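PhiAB6 tailspike (Unidentified phage, PDB 5JS4) probably fragments the exopolysaccharide of the host bacterium Acinetobacter baumannii, as a trimeric beta-helical phage tailspike. Local coordinates at residues Gly413-Ile418 and Cys437-Ile442; Ala457-Gly462 and Tyr487-Thr492. All blocks are in the same frame, centred on the assembly; numbering follows the deposited sequence.

Interaction 1: Gly413-Ile418 and Cys437-Ile442; sequences GTFHNI and CDFDNI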
loop_
_atom_site.group_PDB
_atom_site.type_symbol
_atom_site.label_atom_id
_atom_site.label_comp_id
_atom_site.label_asym_id
_atom_site.label_seq_id
_atom_site.Cartn_x
_atom_site.Cartn_y
_atom_site.Cartn_z
ATOM N N GLY A 413 15.888 -0.167 -1.364
ATOM C CA GLY A 413 15.779 -0.373 -2.800
ATOM C C GLY A 413 14.321 -0.534 -3.180
ATOM O O GLY A 413 13.567 -1.182 -2.458
ATOM N N THR A 414 13.920 0.062 -4.300
ATOM C CA THR A 414 12.547 -0.062 -4.782
ATOM C C THR A 414 12.533 -0.758 -6.138
ATOM O O THR A 414 13.367 -0.478 -7.004
ATOM C CB THR A 414 11.831 1.301 -4.868
ATOM O OG1 THR A 414 12.462 2.130 -5.851
ATOM C CG2 THR A 414 11.850 2.004 -3.510
ATOM N N PHE A 415 11.575 -1.665 -6.298
ATOM C CA PHE A 415 11.457 -2.503 -7.480
ATOM C C PHE A 415 9.994 -2.545 -7.887
ATOM O O PHE A 415 9.204 -3.269 -7.287
ATOM C CB PHE A 415 12.003 -3.898 -7.183
ATOM C CG PHE A 415 13.466 -3.897 -6.860
ATOM C CD1 PHE A 415 14.413 -3.915 -7.876
ATOM C CD2 PHE A 415 13.900 -3.828 -5.546
ATOM C CE1 PHE A 415 15.766 -3.894 -7.583
ATOM C CE2 PHE A 415 15.251 -3.796 -5.247
ATOM C CZ PHE A 415 16.184 -3.830 -6.267
ATOM N N HIS A 416 9.639 -1.738 -8.887
ATOM C CA HIS A 416 8.243 -1.558 -9.288
ATOM C C HIS A 416 8.041 -1.801 -10.771
ATOM O O HIS A 416 8.916 -1.505 -11.577
ATOM C CB HIS A 416 7.776 -0.127 -9.000
ATOM C CG HIS A 416 7.783 0.246 -7.550
ATOM N ND1 HIS A 416 7.797 1.557 -7.125
ATOM C CD2 HIS A 416 7.784 -0.512 -6.429
ATOM C CE1 HIS A 416 7.797 1.590 -5.804
ATOM N NE2 HIS A 416 7.784 0.348 -5.357
ATOM N N ASN A 417 6.859 -2.294 -11.131
ATOM C CA ASN A 417 6.455 -2.395 -12.534
ATOM C C ASN A 417 7.474 -3.184 -13.356
ATOM O O ASN A 417 7.952 -2.705 -14.385
ATOM C CB ASN A 417 6.255 -0.999 -13.167
ATOM C CG ASN A 417 5.247 -0.122 -12.429
ATOM O OD1 ASN A 417 5.227 1.096 -12.629
ATOM N ND2 ASN A 417 4.400 -0.718 -11.610
ATOM N N ILE A 418 7.817 -4.382 -12.887
ATOM C CA ILE A 418 8.775 -5.234 -13.585
ATOM C C ILE A 418 8.088 -6.496 -14.082
ATOM O O ILE A 418 7.414 -7.192 -13.317
ATOM C CB ILE A 418 9.969 -5.650 -12.702
ATOM C CG1 ILE A 418 10.569 -4.440 -11.979
ATOM C CG2 ILE A 418 11.028 -6.338 -13.563
ATOM C CD1 ILE A 418 11.593 -4.802 -10.923
ATOM N N CYS A 437 13.338 -2.751 1.716
ATOM C CA CYS A 437 13.140 -2.616 0.279
ATOM C C CYS A 437 11.664 -2.795 -0.056
ATOM O O CYS A 437 10.913 -3.381 0.723
ATOM C CB CYS A 437 13.996 -3.636 -0.473
ATOM S SG CYS A 437 15.776 -3.319 -0.364
ATOM N N ASP A 438 11.264 -2.290 -1.219
ATOM C CA ASP A 438 9.872 -2.295 -1.646
ATOM C C ASP A 438 9.750 -2.955 -3.014
ATOM O O ASP A 438 10.520 -2.651 -3.922
ATOM C CB ASP A 438 9.349 -0.860 -1.719
ATOM C CG ASP A 438 7.838 -0.788 -1.769
ATOM O OD1 ASP A 438 7.189 -1.407 -0.903
ATOM O OD2 ASP A 438 7.303 -0.095 -2.663
ATOM N N PHE A 439 8.776 -3.852 -3.140
ATOM C CA PHE A 439 8.522 -4.599 -4.366
ATOM C C PHE A 439 7.032 -4.488 -4.666
ATOM O O PHE A 439 6.218 -4.811 -3.808
ATOM C CB PHE A 439 8.892 -6.069 -4.178
ATOM C CG PHE A 439 10.309 -6.297 -3.724
ATOM C CD1 PHE A 439 10.649 -6.193 -2.380
ATOM C CD2 PHE A 439 11.302 -6.630 -4.638
ATOM C CE1 PHE A 439 11.951 -6.413 -1.958
ATOM C CE2 PHE A 439 12.603 -6.853 -4.222
ATOM C CZ PHE A 439 12.930 -6.742 -2.882
ATOM N N ASP A 440 6.668 -4.038 -5.865
ATOM C CA ASP A 440 5.253 -3.803 -6.181
ATOM C C ASP A 440 4.981 -3.906 -7.678
ATOM O O ASP A 440 5.774 -3.435 -8.499
ATOM C CB ASP A 440 4.830 -2.415 -5.670
ATOM C CG ASP A 440 3.320 -2.283 -5.430
ATOM O OD1 ASP A 440 2.545 -3.233 -5.683
ATOM O OD2 ASP A 440 2.900 -1.199 -4.970
ATOM N N ASN A 441 3.843 -4.504 -8.019
ATOM C CA ASN A 441 3.397 -4.630 -9.404
ATOM C C ASN A 441 4.436 -5.340 -10.257
ATOM O O ASN A 441 4.911 -4.828 -11.272
ATOM C CB ASN A 441 3.021 -3.259 -9.966
ATOM C CG ASN A 441 1.882 -2.618 -9.200
ATOM O OD1 ASN A 441 1.965 -1.457 -8.777
ATOM N ND2 ASN A 441 0.819 -3.376 -8.990
ATOM N N ILE A 442 4.768 -6.545 -9.806
ATOM C CA ILE A 442 5.757 -7.386 -10.445
ATOM C C ILE A 442 5.048 -8.601 -11.036
ATOM O O ILE A 442 4.077 -9.113 -10.468
ATOM C CB ILE A 442 6.851 -7.783 -9.435
ATOM C CG1 ILE A 442 7.735 -6.560 -9.146
ATOM C CG2 ILE A 442 7.694 -8.948 -9.947
ATOM C CD1 ILE A 442 8.692 -6.732 -7.992
#
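His-416 and Asp-438 meet on the face of the parallel strands that Thr-414 and Asp-440 share: NE2 of His-416 gives a nearly straight hydrogen bond of 2.8 Å to OD2 of Asp-438. The oxygen is met on its anti side and somewhat out of the carboxylate plane, while the bond runs close to the imidazole plane; ring and carboxylate stand 89° apart. The ring gets there because its CG lies beside the backbone N (chi1 -63°), which leans it back over Thr-414. His-416 also packs against Asn-441 of the second subunit. The backbones run in exact register, with Asp-438 N to Gly-413 O and Phe-415 N to Asp-438 O both at 2.8 Å, and Asp-440 N to Phe-415 O at 3.0 Å. On the other face the rings of Phe-415 and Phe-439 lie side by side, nearly parallel but slid so far that they barely overlap; CD2 of Phe-415 meets CE2 of Phe-439 at 3.5 Å. Asn-417 and Asn-441 likewise sit at matching corners, with positive phi. Like residues repeated on successive coils, phenylalanines inward and polar groups toward the trimer partner, mark a right-handed parallel beta-helix.

Interaction 2: Ala457-Gly462 and Tyr487-Thr492; sequences AHCGFG and YGNSFT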
loop_
_atom_site.group_PDB
_atom_site.type_symbol
_atom_site.label_atom_id
_atom_site.label_comp_id
_atom_site.label_asym_id
_atom_site.label_seq_id
_atom_site.Cartn_x
_atom_site.Cartn_y
_atom_site.Cartn_z
ATOM N N ALA A 457 14.114 -8.642 5.545
ATOM C CA ALA A 457 13.741 -7.993 6.793
ATOM C C ALA A 457 13.081 -6.649 6.526
ATOM O O ALA A 457 13.619 -5.825 5.796
ATOM C CB ALA A 457 14.972 -7.800 7.666
ATOM N N HIS A 458 11.908 -6.438 7.114
ATOM C CA HIS A 458 11.225 -5.144 7.038
ATOM C C HIS A 458 11.070 -4.628 5.611
ATOM O O HIS A 458 11.269 -3.443 5.339
ATOM C CB HIS A 458 11.944 -4.117 7.912
ATOM C CG HIS A 458 12.055 -4.530 9.344
ATOM N ND1 HIS A 458 10.967 -4.599 10.186
ATOM C CD2 HIS A 458 13.125 -4.911 10.079
ATOM C CE1 HIS A 458 11.365 -4.996 11.381
ATOM N NE2 HIS A 458 12.669 -5.195 11.341
ATOM N N CYS A 459 10.707 -5.531 4.704
ATOM C CA CYS A 459 10.468 -5.180 3.314
ATOM C C CYS A 459 8.973 -5.094 3.056
ATOM O O CYS A 459 8.173 -5.687 3.781
ATOM C CB CYS A 459 11.096 -6.215 2.382
ATOM S SG CYS A 459 12.902 -6.167 2.352
ATOM N N GLY A 460 8.617 -4.345 2.020
ATOM C CA GLY A 460 7.244 -4.243 1.558
ATOM C C GLY A 460 7.066 -5.015 0.268
ATOM O O GLY A 460 7.891 -4.919 -0.644
ATOM N N PHE A 461 5.987 -5.789 0.208
ATOM C CA PHE A 461 5.613 -6.531 -0.984
ATOM C C PHE A 461 4.173 -6.197 -1.331
ATOM O O PHE A 461 3.269 -6.382 -0.516
ATOM C CB PHE A 461 5.783 -8.028 -0.757
ATOM C CG PHE A 461 7.200 -8.434 -0.518
ATOM C CD1 PHE A 461 8.039 -8.726 -1.583
ATOM C CD2 PHE A 461 7.705 -8.508 0.772
ATOM C CE1 PHE A 461 9.355 -9.090 -1.366
ATOM C CE2 PHE A 461 9.020 -8.873 0.994
ATOM C CZ PHE A 461 9.845 -9.162 -0.077
ATOM N N GLY A 462 3.980 -5.686 -2.541
ATOM C CA GLY A 462 2.667 -5.323 -3.037
ATOM C C GLY A 462 2.125 -6.406 -3.942
ATOM O O GLY A 462 2.187 -7.593 -3.613
ATOM N N TYR A 487 11.430 -11.768 8.272
ATOM C CA TYR A 487 10.736 -11.158 9.400
ATOM C C TYR A 487 10.494 -9.672 9.182
ATOM O O TYR A 487 11.195 -9.021 8.407
ATOM C CB TYR A 487 11.541 -11.370 10.688
ATOM C CG TYR A 487 12.901 -10.702 10.691
ATOM C CD1 TYR A 487 13.055 -9.396 11.147
ATOM C CD2 TYR A 487 14.034 -11.378 10.247
ATOM C CE1 TYR A 487 14.295 -8.778 11.152
ATOM C CE2 TYR A 487 15.279 -10.767 10.246
ATOM C CZ TYR A 487 15.405 -9.469 10.701
ATOM O OH TYR A 487 16.640 -8.859 10.705
ATOM N N GLY A 488 9.490 -9.146 9.874
ATOM C CA GLY A 488 9.217 -7.714 9.879
ATOM C C GLY A 488 8.582 -7.177 8.610
ATOM O O GLY A 488 8.505 -5.968 8.425
ATOM N N ASN A 489 8.092 -8.069 7.753
ATOM C CA ASN A 489 7.668 -7.685 6.412
ATOM C C ASN A 489 6.204 -7.287 6.310
ATOM O O ASN A 489 5.397 -7.576 7.195
ATOM C CB ASN A 489 7.960 -8.825 5.442
ATOM C CG ASN A 489 9.439 -9.144 5.369
ATOM O OD1 ASN A 489 10.243 -8.295 4.981
ATOM N ND2 ASN A 489 9.811 -10.357 5.762
ATOM N N SER A 490 5.889 -6.608 5.212
ATOM C CA SER A 490 4.527 -6.241 4.865
ATOM C C SER A 490 4.178 -6.932 3.555
ATOM O O SER A 490 4.701 -6.567 2.504
ATOM C CB SER A 490 4.414 -4.727 4.692
ATOM O OG SER A 490 4.785 -4.037 5.871
ATOM N N PHE A 491 3.313 -7.940 3.632
ATOM C CA PHE A 491 2.815 -8.641 2.455
ATOM C C PHE A 491 1.413 -8.109 2.184
ATOM O O PHE A 491 0.408 -8.752 2.499
ATOM C CB PHE A 491 2.798 -10.151 2.699
ATOM C CG PHE A 491 4.110 -10.705 3.182
ATOM C CD1 PHE A 491 5.231 -10.691 2.359
ATOM C CD2 PHE A 491 4.224 -11.249 4.455
ATOM C CE1 PHE A 491 6.442 -11.204 2.803
ATOM C CE2 PHE A 491 5.428 -11.771 4.897
ATOM C CZ PHE A 491 6.539 -11.745 4.071
ATOM N N THR A 492 1.351 -6.914 1.607
ATOM C CA THR A 492 0.111 -6.141 1.601
ATOM C C THR A 492 -0.487 -5.903 0.215
ATOM O O THR A 492 -1.279 -4.983 0.028
ATOM C CB THR A 492 0.314 -4.810 2.347
ATOM O OG1 THR A 492 1.432 -4.112 1.788
ATOM C CG2 THR A 492 0.574 -5.075 3.817
HETATM O O HOH W 1 3.991 -3.463 1.058
#
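Phe-461 N gives Ser-490 O a hydrogen bond of 2.7 Å, the shortest between these two neighbouring coils of a parallel beta-helix. Before it, OD1 of Asn-489 takes the backbone N-H of Cys-459 at 2.8 Å, in the amide plane and on a lone pair. Its ND2 bonds to Val-456 O, so the one amide grips the neighbouring coil at two points around a corner. The torsion that sets CG beside the backbone N (chi1 -61°) turns the amide toward that coil. The chain bends at His-458 and Gly-488, both with positive phi, and regular pairing continues on either side of the bend: His-458 N reaches Tyr-487 O at 3.0 Å before it, and Ser-490 N reaches Cys-459 O at 2.8 Å after it. At the bend itself, ND1 of His-458 makes only a weak, strongly bent bond to Gly-488 O.

Aromatic groups flank the bend. The Tyr-487 ring directs its edge at the face of the His-458 imidazole in an offset edge-to-face pair, planes 87° apart, and receives the methyl of Ala-457 over one of its own faces as a CH-pi contact. His-458 is also stacked by Tyr-494 of the second subunit. Farther along, Phe-461 and Phe-491 point the same way into the coil with rings slid apart, and Trp-477 meets Phe-461 edge-to-face. Near the end of the pairing, Thr-492 N bonds to Phe-461 O, and the Thr-492 hydroxyl OG1 shares a hydrogen bond of 2.7 Å with a water beside that carbonyl.

Interactions 1 and 2 are successive steps along one beta-helix, their centres about 12 Å apart, and the strands 438-447 and 460-469 are direct neighbours. Cys-437 O probably accepts a hydrogen bond from Gly-460 N at 2.8 Å, and Phe-439 O one from Gly-462 N at 2.7 Å. Inside the coil, CD1 of Phe-439 touches CE1 of Phe-461 at 3.3 Å, so the phenylalanine row of 413-418 and 437-442 runs on into that of 457-462 and 487-492. Both contacts also face the second subunit. Of the two, interaction 2 holds a pocket residue: the Tyr-487 side chain lies about 4 Å from a bound malonic acid, probably from crystallisation.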